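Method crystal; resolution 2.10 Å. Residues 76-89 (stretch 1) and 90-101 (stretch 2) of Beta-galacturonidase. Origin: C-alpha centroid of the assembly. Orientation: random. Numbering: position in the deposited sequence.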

# COMPACT_ATOMS: atom_id res chain seq x y z
N SER A 76 3.48 12.96 -30.40
CA SER A 76 2.54 11.87 -30.13
C SER A 76 1.10 12.30 -30.43
O SER A 76 0.61 13.26 -29.84
CB SER A 76 2.63 11.41 -28.67
OG SER A 76 3.89 10.83 -28.38
N HIS A 77 0.42 11.59 -31.34
CA HIS A 77 1.02 10.67 -32.30
C HIS A 77 0.84 11.19 -33.75
O HIS A 77 1.50 10.72 -34.67
CB HIS A 77 0.46 9.25 -32.17
CG HIS A 77 -1.02 9.14 -32.35
ND1 HIS A 77 -1.67 9.54 -33.50
CD2 HIS A 77 -1.98 8.61 -31.54
CE1 HIS A 77 -2.97 9.29 -33.38
NE2 HIS A 77 -3.18 8.72 -32.21
N THR A 78 -0.03 12.18 -33.93
CA THR A 78 -0.26 12.79 -35.23
C THR A 78 -0.01 14.29 -35.13
O THR A 78 -0.56 14.95 -34.24
CB THR A 78 -1.69 12.48 -35.70
OG1 THR A 78 -1.83 11.05 -35.84
CG2 THR A 78 -2.02 13.16 -37.03
N ALA A 79 0.80 14.84 -36.05
CA ALA A 79 1.29 16.21 -35.97
C ALA A 79 0.92 17.03 -37.20
O ALA A 79 0.93 16.51 -38.32
CB ALA A 79 2.83 16.25 -35.83
N SER A 80 0.61 18.31 -36.99
CA SER A 80 0.55 19.32 -38.05
C SER A 80 1.36 20.52 -37.60
O SER A 80 1.14 21.05 -36.50
CB SER A 80 -0.88 19.76 -38.36
OG SER A 80 -1.64 18.70 -38.88
N VAL A 81 2.29 20.96 -38.45
CA VAL A 81 3.21 22.04 -38.14
C VAL A 81 2.80 23.27 -38.94
O VAL A 81 2.65 23.20 -40.16
CB VAL A 81 4.66 21.65 -38.45
CG1 VAL A 81 5.57 22.77 -38.04
CG2 VAL A 81 5.04 20.33 -37.76
N LEU A 82 2.62 24.39 -38.25
CA LEU A 82 2.28 25.66 -38.87
C LEU A 82 3.34 26.67 -38.48
O LEU A 82 3.67 26.81 -37.30
CB LEU A 82 0.90 26.16 -38.43
CG LEU A 82 -0.35 25.35 -38.80
CD1 LEU A 82 -0.57 24.20 -37.83
CD2 LEU A 82 -1.57 26.27 -38.80
N VAL A 83 3.87 27.38 -39.48
CA VAL A 83 4.82 28.47 -39.29
C VAL A 83 4.18 29.74 -39.84
O VAL A 83 3.71 29.76 -40.98
CB VAL A 83 6.16 28.18 -39.99
CG1 VAL A 83 7.04 29.43 -40.00
CG2 VAL A 83 6.88 27.00 -39.31
N ASP A 84 4.10 30.78 -39.00
CA ASP A 84 3.44 32.03 -39.35
C ASP A 84 2.03 31.80 -39.88
O ASP A 84 1.56 32.47 -40.80
CB ASP A 84 4.27 32.82 -40.37
CG ASP A 84 5.65 33.18 -39.83
OD1 ASP A 84 6.64 33.10 -40.59
OD2 ASP A 84 5.73 33.52 -38.63
N GLY A 85 1.34 30.82 -39.30
CA GLY A 85 -0.03 30.52 -39.64
C GLY A 85 -0.22 29.64 -40.85
O GLY A 85 -1.35 29.25 -41.13
N LYS A 86 0.85 29.32 -41.58
CA LYS A 86 0.73 28.51 -42.78
C LYS A 86 1.06 27.06 -42.47
O LYS A 86 2.13 26.79 -41.89
CB LYS A 86 1.66 29.03 -43.87
CG LYS A 86 1.78 28.08 -45.08
CD LYS A 86 3.12 28.20 -45.83
CE LYS A 86 3.14 27.27 -47.07
NZ LYS A 86 4.37 26.39 -47.20
N PRO A 87 0.21 26.10 -42.84
CA PRO A 87 0.59 24.68 -42.70
C PRO A 87 1.78 24.35 -43.58
O PRO A 87 1.78 24.60 -44.78
CB PRO A 87 -0.67 23.93 -43.16
CG PRO A 87 -1.78 24.90 -42.96
CD PRO A 87 -1.19 26.25 -43.27
N VAL A 88 2.82 23.77 -42.96
CA VAL A 88 4.07 23.48 -43.65
C VAL A 88 4.51 22.03 -43.52
O VAL A 88 5.53 21.65 -44.10
CB VAL A 88 5.20 24.42 -43.18
CG1 VAL A 88 4.96 25.83 -43.68
CG2 VAL A 88 5.30 24.41 -41.65
N GLY A 89 3.81 21.21 -42.75
CA GLY A 89 4.25 19.84 -42.57
C GLY A 89 3.26 19.06 -41.73
O GLY A 89 2.43 19.63 -41.01
N SER A 90 3.34 17.74 -41.85
CA SER A 90 2.51 16.86 -41.05
C SER A 90 3.22 15.52 -40.89
O SER A 90 4.16 15.20 -41.63
CB SER A 90 1.12 16.67 -41.68
OG SER A 90 1.20 15.78 -42.76
N HIS A 91 2.76 14.75 -39.90
CA HIS A 91 3.43 13.50 -39.57
C HIS A 91 2.50 12.57 -38.82
O HIS A 91 1.59 13.02 -38.11
CB HIS A 91 4.68 13.76 -38.73
CG HIS A 91 5.52 12.54 -38.50
ND1 HIS A 91 5.55 11.87 -37.29
CD2 HIS A 91 6.40 11.89 -39.31
CE1 HIS A 91 6.40 10.86 -37.37
NE2 HIS A 91 6.93 10.85 -38.58
N TYR A 92 2.72 11.27 -39.00
CA TYR A 92 2.06 10.23 -38.23
C TYR A 92 3.14 9.31 -37.66
O TYR A 92 4.11 8.99 -38.35
CB TYR A 92 1.07 9.40 -39.07
CG TYR A 92 0.45 8.27 -38.28
CD1 TYR A 92 -0.71 8.48 -37.56
CD2 TYR A 92 1.04 7.00 -38.24
CE1 TYR A 92 -1.29 7.45 -36.81
CE2 TYR A 92 0.47 5.95 -37.48
CZ TYR A 92 -0.70 6.19 -36.77
OH TYR A 92 -1.31 5.19 -36.02
N ASN A 93 2.92 8.90 -36.40
CA ASN A 93 3.71 7.96 -35.59
C ASN A 93 4.52 8.71 -34.55
O ASN A 93 5.35 9.57 -34.89
CB ASN A 93 4.65 7.08 -36.42
CG ASN A 93 5.13 5.84 -35.65
OD1 ASN A 93 4.34 5.12 -35.04
ND2 ASN A 93 6.43 5.60 -35.69
N ALA A 94 4.30 8.39 -33.28
CA ALA A 94 4.86 9.15 -32.18
C ALA A 94 6.37 8.96 -32.04
O ALA A 94 7.02 9.76 -31.36
CB ALA A 94 4.19 8.75 -30.86
N TYR A 95 6.92 7.92 -32.65
CA TYR A 95 8.17 7.37 -32.16
C TYR A 95 9.33 7.52 -33.13
O TYR A 95 10.43 7.06 -32.81
CB TYR A 95 7.96 5.88 -31.81
CG TYR A 95 6.80 5.61 -30.88
CD1 TYR A 95 6.88 5.96 -29.53
CD2 TYR A 95 5.64 4.98 -31.33
CE1 TYR A 95 5.82 5.68 -28.64
CE2 TYR A 95 4.59 4.70 -30.47
CZ TYR A 95 4.67 5.06 -29.13
OH TYR A 95 3.62 4.78 -28.29
N THR A 96 9.13 8.15 -34.29
CA THR A 96 10.17 8.37 -35.27
C THR A 96 10.29 9.86 -35.60
O THR A 96 9.29 10.59 -35.58
CB THR A 96 9.90 7.57 -36.56
OG1 THR A 96 8.53 7.74 -36.96
CG2 THR A 96 10.20 6.08 -36.35
N PRO A 97 11.50 10.34 -35.88
CA PRO A 97 11.68 11.77 -36.13
C PRO A 97 11.28 12.14 -37.55
O PRO A 97 11.18 11.30 -38.45
CB PRO A 97 13.19 11.98 -35.92
CG PRO A 97 13.80 10.65 -36.19
CD PRO A 97 12.76 9.58 -35.92
N PHE A 98 10.99 13.43 -37.73
CA PHE A 98 10.64 13.98 -39.04
C PHE A 98 11.11 15.43 -39.07
O PHE A 98 11.50 15.99 -38.04
CB PHE A 98 9.13 13.87 -39.34
CG PHE A 98 8.23 14.67 -38.38
CD1 PHE A 98 7.88 14.17 -37.13
CD2 PHE A 98 7.71 15.91 -38.75
CE1 PHE A 98 7.04 14.88 -36.27
CE2 PHE A 98 6.88 16.63 -37.91
CZ PHE A 98 6.54 16.11 -36.65
N ASP A 99 11.09 16.04 -40.25
CA ASP A 99 11.52 17.42 -40.35
C ASP A 99 10.64 18.22 -41.32
O ASP A 99 9.94 17.66 -42.16
CB ASP A 99 13.02 17.54 -40.75
CG ASP A 99 13.31 17.09 -42.20
OD1 ASP A 99 12.38 16.90 -43.01
OD2 ASP A 99 14.51 16.93 -42.52
N VAL A 100 10.69 19.54 -41.16
CA VAL A 100 10.07 20.50 -42.06
C VAL A 100 11.17 21.41 -42.57
O VAL A 100 11.96 21.93 -41.77
CB VAL A 100 8.97 21.32 -41.36
CG1 VAL A 100 8.40 22.35 -42.32
CG2 VAL A 100 7.88 20.40 -40.83
N VAL A 101 11.24 21.59 -43.88
CA VAL A 101 12.23 22.44 -44.52
C VAL A 101 11.51 23.61 -45.19
O VAL A 101 10.54 23.40 -45.93
CB VAL A 101 13.09 21.66 -45.53
CG1 VAL A 101 14.03 22.61 -46.25
CG2 VAL A 101 13.86 20.56 -44.80
O HOH W 1 3.77 12.63 -35.38

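The apolar centre of this contact is a small cluster in which a third strand, 98-101, lays Phe 98 and Val 100 against the hairpin formed by 78-83 and 86-92. Phe 98 and Val 100 both point toward stretch 1. The Phe 98 ring reaches Ala 79, CZ lying 3.8 Å from Ala 79 CB, and meets Val 81 CG2 at its edge, 4.1 Å from CE2. Val 100 fits beside it: its CG2 is 4.2 Å from Val 81 CG2, and its CG1 is 3.8 Å from Val 88 CG2. The small Ala 79 methyl contacts the Phe 98 ring, and the branched valines Val 81, Val 88 and Val 100 continue the apolar contact. At Gly 89 a CB would sit 2.6 Å from Val 100 CG2, a clash.

The hairpin is antiparallel, 90-92 running at 169° to 78-83, whereas 98-101 runs at only 23° to 78-83 and packs against it through side chains. A type I' turn from Val 83 to Lys 86 reverses the chain, with positive phi at Asp 84 and Gly 85, and brings 90-92 back alongside 78-83. Ala 79 and His 91 form the hydrogen-bonded pair, Ala 79 N to His 91 O at 2.9 Å and His 91 N to Ala 79 O at 3.0 Å; the first is nearly straight. Thr 78 with Tyr 92 and Ser 80 with Ser 90 are the flanking non-hydrogen-bonded pairs, their side chains on the face opposite Ala 79 and His 91.

Toward the polar edge, Asn 93 N donates to His 77 O at 2.9 Å, extending the pairing past the strand. Water 1 also donates to that carbonyl, 3.1 Å from His 77 O, and hydrogen-bonds His 91 ND1 at 2.7 Å, bridging the stretches. His 77 ND1 and Thr 78 OG1 share a 2.8 Å hydrogen bond beside Tyr 92, whose ring meets the imidazole obliquely, CE1 of Tyr 92 lying 3.9 Å from ND1 of His 77.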